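Local coordinates for uncharacterized protein (Bacteroides uniformis, PDB 4JPQ), which is of unknown function but probably binds carbohydrate through a carbohydrate-binding family 9 module, at residues Y103-N108 / L113-G118; G79-V84 / R124-Q129; L26-G31 / S52-H57. All blocks are in the same frame, centred on the assembly; numbering follows the deposited sequence.

Contact 1: Y103-N108 / L113-G118; sequences YNFECN and LLIQGG
The side-chain amide nitrogen of N104 is held by two acceptors, each near the amide plane: N104 ND2 donates to Q116 OE1 at 2.8 Å, with 166° at the hydrogen, and also to E106 OE2 at 3.0 Å, which it meets from above the carboxylate plane. With chi1 at 55°, CG of N104 lies between the backbone N and C, bringing the amide toward Q116; the two amide planes stand 66° apart. A water bridges E106 OE2 and, weakly, Q116 OE1, while N104 OD1 takes R124 NH2 from a neighbouring loop, which helps fix the orientation of the amide. On the same face E106 and L114 run side by side, L114 CD2 lying 3.7 Å from E106 OE1. On the face of F105, I115 and L113 the contacts across the strands are apolar: I115 CG2 sits over the F105 ring, 4.2 Å from its centroid, and I115 CG1 touches F105 CD2 at 3.8 Å. The shortest backbone bond is L114 N to E106 O at 2.7 Å. Five consecutive antiparallel pairs, Y103-G117 to C107-L113, and a four-residue connection define a beta hairpin within the range assigned to carbohydrate-binding family 9.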
# COMPACT_ATOMS: atom_id res chain seq x y z
N TYR A 103 -7.60 7.12 3.75
CA TYR A 103 -7.81 6.16 2.67
C TYR A 103 -6.98 4.92 2.90
O TYR A 103 -5.92 4.99 3.51
CB TYR A 103 -7.37 6.78 1.36
CG TYR A 103 -8.15 7.99 0.94
CD1 TYR A 103 -7.80 9.27 1.38
CD2 TYR A 103 -9.24 7.87 0.07
CE1 TYR A 103 -8.51 10.39 0.97
CE2 TYR A 103 -9.96 8.98 -0.34
CZ TYR A 103 -9.60 10.24 0.10
OH TYR A 103 -10.30 11.35 -0.30
N ASN A 104 -7.47 3.78 2.41
CA ASN A 104 -6.72 2.52 2.46
C ASN A 104 -6.72 1.90 1.06
O ASN A 104 -7.78 1.69 0.47
CB ASN A 104 -7.27 1.53 3.50
CG ASN A 104 -8.74 1.23 3.33
OD1 ASN A 104 -9.53 2.14 3.27
ND2 ASN A 104 -9.10 -0.05 3.24
N PHE A 105 -5.51 1.67 0.54
CA PHE A 105 -5.29 1.07 -0.76
C PHE A 105 -4.73 -0.31 -0.47
O PHE A 105 -3.59 -0.42 -0.03
CB PHE A 105 -4.28 1.89 -1.57
CG PHE A 105 -4.74 3.27 -1.89
CD1 PHE A 105 -4.57 4.30 -0.96
CD2 PHE A 105 -5.31 3.57 -3.12
CE1 PHE A 105 -4.98 5.58 -1.26
CE2 PHE A 105 -5.72 4.86 -3.41
CZ PHE A 105 -5.56 5.87 -2.49
N GLU A 106 -5.54 -1.35 -0.68
CA GLU A 106 -5.14 -2.73 -0.43
C GLU A 106 -5.13 -3.42 -1.77
O GLU A 106 -6.12 -3.37 -2.50
CB GLU A 106 -6.12 -3.39 0.55
CG GLU A 106 -6.28 -2.61 1.86
CD GLU A 106 -7.17 -3.29 2.89
OE1 GLU A 106 -7.43 -4.49 2.79
OE2 GLU A 106 -7.60 -2.60 3.84
N CYS A 107 -4.01 -4.07 -2.11
CA CYS A 107 -3.84 -4.71 -3.42
C CYS A 107 -3.26 -6.12 -3.27
O CYS A 107 -2.21 -6.29 -2.62
CB CYS A 107 -2.91 -3.83 -4.25
SG CYS A 107 -3.02 -4.13 -6.02
N ASN A 108 -3.94 -7.13 -3.81
CA ASN A 108 -3.40 -8.51 -3.73
C ASN A 108 -2.31 -8.70 -4.76
O ASN A 108 -2.20 -7.89 -5.70
CB ASN A 108 -4.47 -9.63 -3.77
CG ASN A 108 -5.16 -9.80 -5.12
OD1 ASN A 108 -4.77 -9.24 -6.14
ND2 ASN A 108 -6.20 -10.64 -5.13
N LEU A 113 -7.41 -4.63 -6.65
CA LEU A 113 -7.30 -3.52 -5.69
C LEU A 113 -8.61 -3.17 -4.99
O LEU A 113 -9.68 -3.21 -5.60
CB LEU A 113 -6.83 -2.28 -6.43
CG LEU A 113 -6.74 -0.89 -5.77
CD1 LEU A 113 -5.62 -0.85 -4.74
CD2 LEU A 113 -6.53 0.17 -6.83
N LEU A 114 -8.48 -2.79 -3.72
CA LEU A 114 -9.56 -2.30 -2.88
C LEU A 114 -9.15 -0.91 -2.39
O LEU A 114 -7.99 -0.72 -1.96
CB LEU A 114 -9.75 -3.20 -1.66
CG LEU A 114 -10.62 -2.70 -0.49
CD1 LEU A 114 -12.08 -2.69 -0.88
CD2 LEU A 114 -10.41 -3.54 0.75
N ILE A 115 -10.10 0.03 -2.45
CA ILE A 115 -9.91 1.38 -1.92
C ILE A 115 -11.15 1.77 -1.14
O ILE A 115 -12.26 1.60 -1.64
CB ILE A 115 -9.71 2.48 -2.98
CG1 ILE A 115 -8.67 2.12 -4.03
CG2 ILE A 115 -9.30 3.80 -2.30
CD1 ILE A 115 -8.58 3.12 -5.17
N GLN A 116 -10.97 2.27 0.08
CA GLN A 116 -12.06 2.89 0.82
C GLN A 116 -11.58 4.27 1.27
O GLN A 116 -10.37 4.55 1.26
CB GLN A 116 -12.50 2.10 2.02
CG GLN A 116 -13.03 0.71 1.79
CD GLN A 116 -12.89 -0.12 3.06
OE1 GLN A 116 -11.83 -0.71 3.33
NE2 GLN A 116 -13.93 -0.13 3.86
N GLY A 117 -12.54 5.10 1.65
CA GLY A 117 -12.27 6.47 2.12
C GLY A 117 -13.23 6.87 3.23
O GLY A 117 -14.38 6.44 3.24
N GLY A 118 -12.76 7.68 4.17
CA GLY A 118 -13.60 8.18 5.28
C GLY A 118 -12.91 8.16 6.63
O GLY A 118 -11.75 7.74 6.74
O HOH W 1 -10.46 -3.42 4.83

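Contact 2: G79-V84 / R124-Q129; sequences GDNGRV and RPTASQ. With SO4 (sulfate ion), chain D; SO4 (sulfate ion), chain E.
N81 lays its side-chain amide against the hydroxyl end of T126, the two side chains arriving from opposite directions. N81 CG comes to 3.1 Å of T126 OG1, and T126 CG2 flanks the amide nitrogen, N81 ND2, at 3.5 Å. The angles between the N81 amide and the T126 hydroxyl are too poor for a hydrogen bond, so this part of the contact is packing. The bond that does join the loops runs from N81 ND2 to A127 O, 3.0 Å long and moderately bent at 144°; the acceptor lies near the amide plane, and the donor lies in the carbonyl plane of A127. N81 occupies the third position of a type II beta turn, G79 to G82, with a positive phi, and its chi1 of -65° directs the amide toward the 124-129 loop. Both loops line one edge of strand 113-118, the edge away from 102-108: N81 OD1 accepts from I115 N, while A127 N bonds to I115 O. An alanine here would remove the amide and is likely to leave A127 O and I115 N without these side-chain partners. Beyond the turn, R83 N donates to O4 of the chain D sulfate at 2.8 Å. Q129 N, just after the N-cap S128 of helix 129-134, gives to O4 of the chain E sulfate at 2.6 Å; both ions probably come from the crystallisation liquor.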
# COMPACT_ATOMS: atom_id res chain seq x y z
N GLY A 79 -12.59 -9.66 -8.39
CA GLY A 79 -12.63 -8.27 -8.88
C GLY A 79 -12.10 -7.26 -7.90
O GLY A 79 -11.74 -7.60 -6.77
N ASP A 80 -12.01 -6.01 -8.37
CA ASP A 80 -11.59 -4.89 -7.52
C ASP A 80 -12.63 -4.72 -6.43
O ASP A 80 -13.79 -5.12 -6.58
CB ASP A 80 -11.42 -3.58 -8.31
CG ASP A 80 -10.22 -3.59 -9.26
OD1 ASP A 80 -9.37 -4.52 -9.22
OD2 ASP A 80 -10.13 -2.64 -10.05
N ASN A 81 -12.17 -4.18 -5.30
CA ASN A 81 -12.98 -4.07 -4.08
C ASN A 81 -13.43 -5.43 -3.53
O ASN A 81 -14.38 -5.51 -2.77
CB ASN A 81 -14.17 -3.10 -4.24
CG ASN A 81 -13.75 -1.66 -4.46
OD1 ASN A 81 -12.65 -1.24 -4.10
ND2 ASN A 81 -14.67 -0.87 -5.02
N GLY A 82 -12.67 -6.47 -3.85
CA GLY A 82 -12.92 -7.80 -3.35
C GLY A 82 -12.26 -7.96 -1.99
O GLY A 82 -11.73 -7.01 -1.42
N ARG A 83 -12.21 -9.20 -1.53
CA ARG A 83 -11.72 -9.60 -0.21
C ARG A 83 -10.21 -9.85 -0.29
O ARG A 83 -9.72 -10.93 0.02
CB ARG A 83 -12.56 -10.81 0.28
CG ARG A 83 -14.08 -10.51 0.28
CD ARG A 83 -14.98 -11.71 0.51
NE ARG A 83 -14.62 -12.40 1.75
CZ ARG A 83 -14.92 -11.98 2.98
NH1 ARG A 83 -15.57 -10.85 3.20
NH2 ARG A 83 -14.53 -12.72 4.03
N VAL A 84 -9.49 -8.81 -0.70
CA VAL A 84 -8.05 -8.89 -1.01
C VAL A 84 -7.13 -9.16 0.19
O VAL A 84 -6.09 -9.79 0.04
CB VAL A 84 -7.54 -7.64 -1.79
CG1 VAL A 84 -8.26 -7.50 -3.12
CG2 VAL A 84 -7.66 -6.35 -0.98
N ARG A 124 -17.00 3.69 5.87
CA ARG A 124 -16.03 4.23 4.93
C ARG A 124 -16.33 3.61 3.57
O ARG A 124 -15.95 2.46 3.34
CB ARG A 124 -14.62 3.91 5.41
CG ARG A 124 -14.29 4.59 6.73
CD ARG A 124 -12.86 4.38 7.19
NE ARG A 124 -11.88 4.72 6.15
CZ ARG A 124 -11.29 3.85 5.32
NH1 ARG A 124 -11.54 2.53 5.36
NH2 ARG A 124 -10.43 4.33 4.42
N PRO A 125 -17.02 4.35 2.67
CA PRO A 125 -17.38 3.72 1.40
C PRO A 125 -16.21 3.29 0.53
O PRO A 125 -15.10 3.80 0.63
CB PRO A 125 -18.23 4.78 0.69
CG PRO A 125 -17.82 6.05 1.30
CD PRO A 125 -17.61 5.70 2.74
N THR A 126 -16.52 2.31 -0.31
CA THR A 126 -15.60 1.74 -1.25
C THR A 126 -15.55 2.70 -2.46
O THR A 126 -16.52 3.40 -2.73
CB THR A 126 -16.05 0.29 -1.58
OG1 THR A 126 -14.91 -0.51 -1.84
CG2 THR A 126 -17.11 0.20 -2.73
N ALA A 127 -14.44 2.73 -3.18
CA ALA A 127 -14.29 3.62 -4.34
C ALA A 127 -15.06 3.15 -5.58
O ALA A 127 -15.34 1.95 -5.74
CB ALA A 127 -12.82 3.78 -4.69
N SER A 128 -15.36 4.09 -6.47
CA SER A 128 -16.04 3.79 -7.72
C SER A 128 -15.06 3.20 -8.76
O SER A 128 -13.84 3.30 -8.62
CB SER A 128 -16.69 5.05 -8.31
OG SER A 128 -15.72 6.03 -8.63
N GLN A 129 -15.63 2.61 -9.82
CA GLN A 129 -14.87 2.04 -10.95
C GLN A 129 -13.96 3.08 -11.58
O GLN A 129 -12.80 2.78 -11.87
CB GLN A 129 -15.82 1.47 -12.05
CG GLN A 129 -16.58 0.19 -11.71
CD GLN A 129 -15.67 -0.98 -11.32
OE1 GLN A 129 -14.51 -1.06 -11.73
NE2 GLN A 129 -16.20 -1.89 -10.52
S SO4 D . -14.11 -11.44 -4.26
O1 SO4 D . -15.43 -11.25 -3.62
O2 SO4 D . -14.00 -12.81 -4.84
O3 SO4 D . -13.89 -10.42 -5.34
O4 SO4 D . -13.10 -11.33 -3.19
S SO4 E . -19.62 2.38 -9.20
O1 SO4 E . -19.91 1.02 -8.69
O2 SO4 E . -20.47 2.70 -10.37
O3 SO4 E . -19.79 3.36 -8.08
O4 SO4 E . -18.23 2.43 -9.71

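Contact 3: L26-G31 / S52-H57; sequences LLDGNG and SFRIAH
D28 OD1 accepts from both terminal nitrogens of R54, NH1 and NH2, each at 2.8 Å, in an end-on salt bridge that ties the C-terminal end of helix 23-29 to strand 50-57, which the helix packs against. A Schellman motif with G31 as its C-prime residue closes that helix. The N-H...O angles, 141° at NH2 and 144° at NH1, are similarly bent because one oxygen is shared; it lies near the guanidinium plane, which stands 56° from that of the carboxylate. Two further bonds occupy R54: NE gives to H65 ND1 on the adjoining strand, and NH1 also to I32 O just past the helix. Bonding at all three nitrogens probably restrains the group's rotation. One face of the guanidinium is backed by L27, whose CB lies 3.4 Å from R54 CZ, over the centre of the group. An extended chain from CG to NE carries the charge up from the strand to this place. Farther along the strand L27 CD2 packs on A56 CB at 3.8 Å. At the helix end, L26 O has two donors from one residue, the backbone N of N30 at 3.1 Å and N30 ND2 at 2.8 Å, which approach it from opposite faces of its carbonyl plane.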
# COMPACT_ATOMS: atom_id res chain seq x y z
N LEU A 26 12.28 3.45 -13.28
CA LEU A 26 12.24 4.88 -12.97
C LEU A 26 12.84 5.17 -11.60
O LEU A 26 13.66 6.09 -11.46
CB LEU A 26 10.80 5.39 -13.01
CG LEU A 26 10.56 6.88 -12.82
CD1 LEU A 26 11.25 7.67 -13.92
CD2 LEU A 26 9.08 7.18 -12.84
N LEU A 27 12.44 4.37 -10.62
CA LEU A 27 12.90 4.52 -9.25
C LEU A 27 14.38 4.19 -9.07
O LEU A 27 15.08 4.91 -8.34
CB LEU A 27 12.01 3.74 -8.29
CG LEU A 27 10.54 4.21 -8.27
CD1 LEU A 27 9.74 3.29 -7.37
CD2 LEU A 27 10.35 5.65 -7.80
N ASP A 28 14.86 3.14 -9.75
CA ASP A 28 16.30 2.80 -9.72
C ASP A 28 17.12 3.91 -10.39
O ASP A 28 18.25 4.19 -9.97
CB ASP A 28 16.60 1.45 -10.39
CG ASP A 28 16.10 0.25 -9.59
OD1 ASP A 28 15.70 0.40 -8.42
OD2 ASP A 28 16.12 -0.86 -10.15
N GLY A 29 16.54 4.53 -11.43
CA GLY A 29 17.14 5.64 -12.16
C GLY A 29 17.34 6.88 -11.32
O GLY A 29 18.30 7.63 -11.54
N ASN A 30 16.43 7.10 -10.36
CA ASN A 30 16.51 8.23 -9.41
C ASN A 30 17.11 7.89 -8.03
O ASN A 30 17.17 8.75 -7.16
CB ASN A 30 15.14 8.94 -9.29
CG ASN A 30 14.71 9.60 -10.58
OD1 ASN A 30 14.91 10.81 -10.79
ND2 ASN A 30 14.18 8.80 -11.50
N GLY A 31 17.60 6.66 -7.86
CA GLY A 31 18.22 6.21 -6.62
C GLY A 31 17.31 6.23 -5.41
O GLY A 31 17.73 6.62 -4.34
N SER A 52 9.96 -5.32 1.78
CA SER A 52 10.47 -3.96 1.72
C SER A 52 9.63 -3.16 0.72
O SER A 52 8.92 -3.73 -0.12
CB SER A 52 11.96 -3.93 1.35
OG SER A 52 12.18 -4.37 0.03
N PHE A 53 9.69 -1.84 0.84
CA PHE A 53 8.96 -0.94 -0.04
C PHE A 53 9.72 0.36 -0.28
O PHE A 53 10.71 0.62 0.37
CB PHE A 53 7.58 -0.64 0.54
CG PHE A 53 7.60 0.32 1.70
CD1 PHE A 53 7.99 -0.10 2.96
CD2 PHE A 53 7.24 1.66 1.52
CE1 PHE A 53 8.02 0.78 4.03
CE2 PHE A 53 7.26 2.55 2.59
CZ PHE A 53 7.65 2.11 3.85
N ARG A 54 9.24 1.16 -1.23
CA ARG A 54 9.79 2.49 -1.47
C ARG A 54 8.75 3.37 -2.13
O ARG A 54 7.84 2.88 -2.80
CB ARG A 54 11.07 2.47 -2.28
CG ARG A 54 10.94 1.84 -3.64
CD ARG A 54 12.25 1.91 -4.38
NE ARG A 54 12.16 1.21 -5.66
CZ ARG A 54 13.17 1.07 -6.52
NH1 ARG A 54 14.37 1.61 -6.31
NH2 ARG A 54 12.97 0.40 -7.65
N ILE A 55 8.93 4.67 -1.93
CA ILE A 55 7.96 5.64 -2.34
C ILE A 55 8.60 6.92 -2.88
O ILE A 55 9.64 7.36 -2.41
CB ILE A 55 7.00 5.90 -1.15
CG1 ILE A 55 5.80 6.77 -1.59
CG2 ILE A 55 7.74 6.49 0.07
CD1 ILE A 55 4.75 6.95 -0.53
N ALA A 56 7.93 7.52 -3.86
CA ALA A 56 8.34 8.79 -4.48
C ALA A 56 7.12 9.46 -5.08
O ALA A 56 6.01 8.91 -4.98
CB ALA A 56 9.37 8.53 -5.55
N HIS A 57 7.29 10.63 -5.69
CA HIS A 57 6.16 11.32 -6.32
C HIS A 57 6.53 12.14 -7.53
O HIS A 57 7.66 12.60 -7.66
CB HIS A 57 5.41 12.20 -5.31
CG HIS A 57 6.13 13.45 -4.90
ND1 HIS A 57 5.74 14.70 -5.31
CD2 HIS A 57 7.22 13.63 -4.11
CE1 HIS A 57 6.54 15.61 -4.78
NE2 HIS A 57 7.45 14.98 -4.05

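How the contacts relate
Along the chain contact 3 closes first, and contact 1 then lies nested inside the loop closed by contact 2. Contacts 1 and 2 form one neighbourhood, their centres 7 Å apart: L113 O to N81 N ties loop 79-84 to strand 113-118, and R124 NH2 to N104 OD1 ties loop 124-129 to strand 102-108. The centre of contact 3 is about 21 Å from that of contact 1 and 27 Å from that of contact 2, and it touches neither, though strands 50-57 and 102-108 belong to the same connected strand network. Contacts 1 and 2 thus brace one side of the fold, a hairpin with loops along its edge, while contact 3 anchors a short helix on the opposite side of the chain's centre.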